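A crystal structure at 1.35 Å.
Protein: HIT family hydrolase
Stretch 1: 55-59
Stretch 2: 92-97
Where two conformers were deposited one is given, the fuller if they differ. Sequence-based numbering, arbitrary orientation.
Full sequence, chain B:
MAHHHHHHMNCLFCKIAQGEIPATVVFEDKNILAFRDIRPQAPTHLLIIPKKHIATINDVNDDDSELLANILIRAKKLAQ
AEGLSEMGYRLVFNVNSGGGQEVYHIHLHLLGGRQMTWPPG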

ATOM      1  N   ALA B  55       4.298 -15.157   0.820  1.00  6.47           N
ATOM      2  CA  ALA B  55       3.721 -15.110   2.162  1.00  6.98           C
ATOM      3  C   ALA B  55       3.535 -13.685   2.674  1.00  6.31           C
ATOM      4  O   ALA B  55       2.471 -13.347   3.205  1.00  6.89           O
ATOM      5  CB  ALA B  55       4.568 -15.903   3.157  1.00  7.55           C
ATOM      6  N   THR B  56       4.585 -12.860   2.596  1.00  6.16           N
ATOM      7  CA  THR B  56       4.551 -11.493   3.117  1.00  6.31           C
ATOM      8  C   THR B  56       5.301 -10.564   2.172  1.00  5.99           C
ATOM      9  O   THR B  56       6.061 -11.005   1.304  1.00  6.45           O
ATOM     10  CB  THR B  56       5.201 -11.354   4.508  1.00  6.89           C
ATOM     11  OG1 THR B  56       6.626 -11.386   4.373  1.00  7.57           O
ATOM     12  CG2 THR B  56       4.731 -12.431   5.484  1.00  8.07           C
ATOM     13  N   ILE B  57       5.128  -9.255   2.385  1.00  5.52           N
ATOM     14  CA  ILE B  57       5.892  -8.277   1.614  1.00  5.83           C
ATOM     15  C   ILE B  57       7.388  -8.507   1.772  1.00  5.67           C
ATOM     16  O   ILE B  57       8.160  -8.226   0.850  1.00  6.29           O
ATOM     17  CB  ILE B  57       5.494  -6.846   2.044  1.00  6.08           C
ATOM     18  CG1 ILE B  57       4.023  -6.553   1.687  1.00  6.95           C
ATOM     19  CG2 ILE B  57       6.440  -5.790   1.461  1.00  7.14           C
ATOM     20  CD1 ILE B  57       3.716  -6.500   0.189  1.00  8.85           C
ATOM     21  N   ASN B  58       7.830  -9.007   2.936  1.00  6.06           N
ATOM     22  CA  ASN B  58       9.260  -9.239   3.132  1.00  6.44           C
ATOM     23  C   ASN B  58       9.815 -10.280   2.174  1.00  6.64           C
ATOM     24  O   ASN B  58      11.033 -10.331   1.973  1.00  7.94           O
ATOM     25  CB  ASN B  58       9.555  -9.709   4.558  1.00  6.83           C
ATOM     26  CG  ASN B  58       9.173  -8.695   5.599  1.00  6.47           C
ATOM     27  OD1 ASN B  58       9.248  -7.491   5.373  1.00  7.05           O
ATOM     28  ND2 ASN B  58       8.741  -9.174   6.751  1.00  7.43           N
ATOM     29  N   ASP B  59       8.953 -11.109   1.594  1.00  6.30           N
ATOM     30  CA  ASP B  59       9.356 -12.177   0.695  1.00  7.91           C
ATOM     31  C   ASP B  59       9.305 -11.764  -0.763  1.00  8.66           C
ATOM     32  O   ASP B  59       9.560 -12.604  -1.630  1.00 11.00           O
ATOM     33  CB  ASP B  59       8.496 -13.407   0.958  1.00  9.23           C
ATOM     34  CG  ASP B  59       8.508 -13.781   2.418  1.00 11.20           C
ATOM     35  OD1 ASP B  59       7.438 -13.737   3.084  1.00 12.57           O
ATOM     36  OD2 ASP B  59       9.620 -14.017   2.931  1.00 12.42           O
ATOM     37  N   VAL B  92      -3.937  -0.513   1.628  1.00  3.95           N
ATOM     38  CA  VAL B  92      -3.163  -0.957   2.791  1.00  3.90           C
ATOM     39  C   VAL B  92      -2.513  -2.306   2.506  1.00  3.97           C
ATOM     40  O   VAL B  92      -3.205  -3.260   2.127  1.00  4.37           O
ATOM     41  CB  VAL B  92      -4.055  -1.096   4.045  1.00  4.90           C
ATOM     42  CG1 VAL B  92      -3.210  -1.498   5.251  1.00  5.80           C
ATOM     43  CG2 VAL B  92      -4.816   0.199   4.321  1.00  5.84           C
ATOM     44  N   PHE B  93      -1.205  -2.418   2.773  1.00  4.20           N
ATOM     45  CA  PHE B  93      -0.553  -3.720   2.943  1.00  4.45           C
ATOM     46  C   PHE B  93      -0.237  -3.901   4.421  1.00  4.77           C
ATOM     47  O   PHE B  93       0.405  -3.038   5.029  1.00  5.89           O
ATOM     48  CB  PHE B  93       0.794  -3.842   2.206  1.00  5.03           C
ATOM     49  CG  PHE B  93       0.713  -4.000   0.703  1.00  5.44           C
ATOM     50  CD1 PHE B  93       0.206  -5.168   0.121  1.00  6.28           C
ATOM     51  CD2 PHE B  93       1.238  -3.009  -0.121  1.00  6.46           C
ATOM     52  CE1 PHE B  93       0.204  -5.312  -1.264  1.00  7.24           C
ATOM     53  CE2 PHE B  93       1.226  -3.151  -1.503  1.00  7.37           C
ATOM     54  CZ  PHE B  93       0.728  -4.308  -2.067  1.00  7.70           C
ATOM     55  N   ASN B  94      -0.644  -5.028   4.990  1.00  4.84           N
ATOM     56  CA  ASN B  94      -0.251  -5.408   6.341  1.00  5.07           C
ATOM     57  C   ASN B  94       0.882  -6.416   6.248  1.00  5.05           C
ATOM     58  O   ASN B  94       0.860  -7.295   5.383  1.00  5.83           O
ATOM     59  CB  ASN B  94      -1.423  -6.071   7.055  1.00  5.86           C
ATOM     60  CG  ASN B  94      -2.534  -5.093   7.373  1.00  6.54           C
ATOM     61  OD1 ASN B  94      -2.345  -3.877   7.334  1.00  6.52           O
ATOM     62  ND2 ASN B  94      -3.692  -5.623   7.743  1.00  7.63           N
ATOM     63  N   VAL B  95       1.859  -6.312   7.147  1.00  5.60           N
ATOM     64  CA  VAL B  95       3.002  -7.222   7.126  1.00  5.47           C
ATOM     65  C   VAL B  95       3.203  -7.808   8.516  1.00  5.70           C
ATOM     66  O   VAL B  95       3.563  -7.087   9.461  1.00  6.23           O
ATOM     67  CB  VAL B  95       4.282  -6.550   6.606  1.00  5.73           C
ATOM     68  CG1 VAL B  95       5.377  -7.605   6.403  1.00  6.82           C
ATOM     69  CG2 VAL B  95       3.994  -5.807   5.301  1.00  7.13           C
ATOM     70  N   ASN B  96       2.994  -9.118   8.630  1.00  5.36           N
ATOM     71  CA  ASN B  96       3.187  -9.879   9.861  1.00  5.91           C
ATOM     72  C   ASN B  96       2.184  -9.500  10.949  1.00  6.20           C
ATOM     73  O   ASN B  96       1.345  -8.613  10.761  1.00  6.07           O
ATOM     74  CB  ASN B  96       4.660  -9.893  10.306  1.00  6.75           C
ATOM     75  CG  ASN B  96       5.466 -10.867   9.485  1.00  6.96           C
ATOM     76  OD1 ASN B  96       4.936 -11.903   9.094  1.00  7.96           O
ATOM     77  ND2 ASN B  96       6.721 -10.543   9.191  1.00  7.84           N
ATOM     78  N   SER B  97       2.234 -10.190  12.081  1.00  7.51           N
ATOM     79  CA  SER B  97       1.170 -10.038  13.066  0.76  8.12           C
ATOM     80  C   SER B  97       1.098  -8.612  13.596  1.00  7.54           C
ATOM     81  O   SER B  97       0.003  -8.075  13.788  1.00  7.89           O
ATOM     82  CB  SER B  97       1.347 -11.044  14.208  0.76  9.38           C
ATOM     83  OG  SER B  97       0.230 -11.000  15.084  0.76 11.59           O
TER
HETATM   84  O   HOH W   1       2.558  -9.003   3.990  1.00  6.28           O
HETATM   85  O   HOH W   2       8.650 -11.974   7.423  1.00 10.88           O

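No direct hydrogen bond joins these two stretches; apolar packing and two waters do the work, across a modest 271 Å² of buried surface summed over both sides. The stretch from Ala55 to Asp59 enters a short 3-10 segment at Ile57, and it lies against Phe93 to Asn96 of the second stretch, which includes strand residues such as Phe93 and Val95.

Ala55 is out of reach of the strand, so the contact begins at Thr56, whose CA lies 6.1 Å from the CA of Val95, the closest pair of CA atoms across the two stretches. Thr56 faces two ways. Its CG2 methyl approaches Asn96 OD1 at 3.7 Å and its CB comes within 4.2 Å of Val95 CG1, while its hydroxyl, in the p rotamer, serves its own stretch. Thr56 OG1 donates to Asp59 OD1 at 2.8 Å and accepts a weak bond from Asn58 N at 3.0 Å. A small beta-branched residue with both a methyl and a hydroxyl suits such a place.

Ile57 is the main apolar piece, with 74 Å² covered by the second stretch. With both chi angles in m, its CG1 meets Val95 CG2 at 3.7 Å and its CD1 reaches over a face of the Phe93 ring, 3.9 Å from the centroid and only 16° off the normal, a CH-pi contact. The strand supplies this surface through its alternation: Phe93 and Val95 point their CA-to-CB bonds toward the first stretch, while that of Asn94 points away. The backbone of Asn94 still contributes, because water 1 accepts from Ile57 N at 3.0 Å and lies 2.8 Å from Asn94 O, to which it can donate. It thus links two backbone polar groups that make no direct bond to each other.

Asn58 brings amide chemistry to the edge of the apolar patch. Its ND2 lies 3.7 Å from Val95 CG1 and 3.5 Å from Asn96 ND2, but the two ND2 groups, of Asn58 and Asn96, are both donors and cannot bond to each other. Water 2 resolves the meeting by accepting from both, at 2.9 Å from Asn58 ND2 and 3.0 Å from Asn96 ND2. The CA-to-CB bond of Asn96 points sideways, yet the end of its side chain comes nearer.

Asp59 touches nothing on the second stretch. Its role is internal: besides the Thr56 hydroxyl, its OD1 accepts a weak bond from Thr56 N at 3.0 Å, and Asp59 N donates to Thr56 O at 2.9 Å. The rule is economical: brace the turn from within, and let its side chains meet the strand.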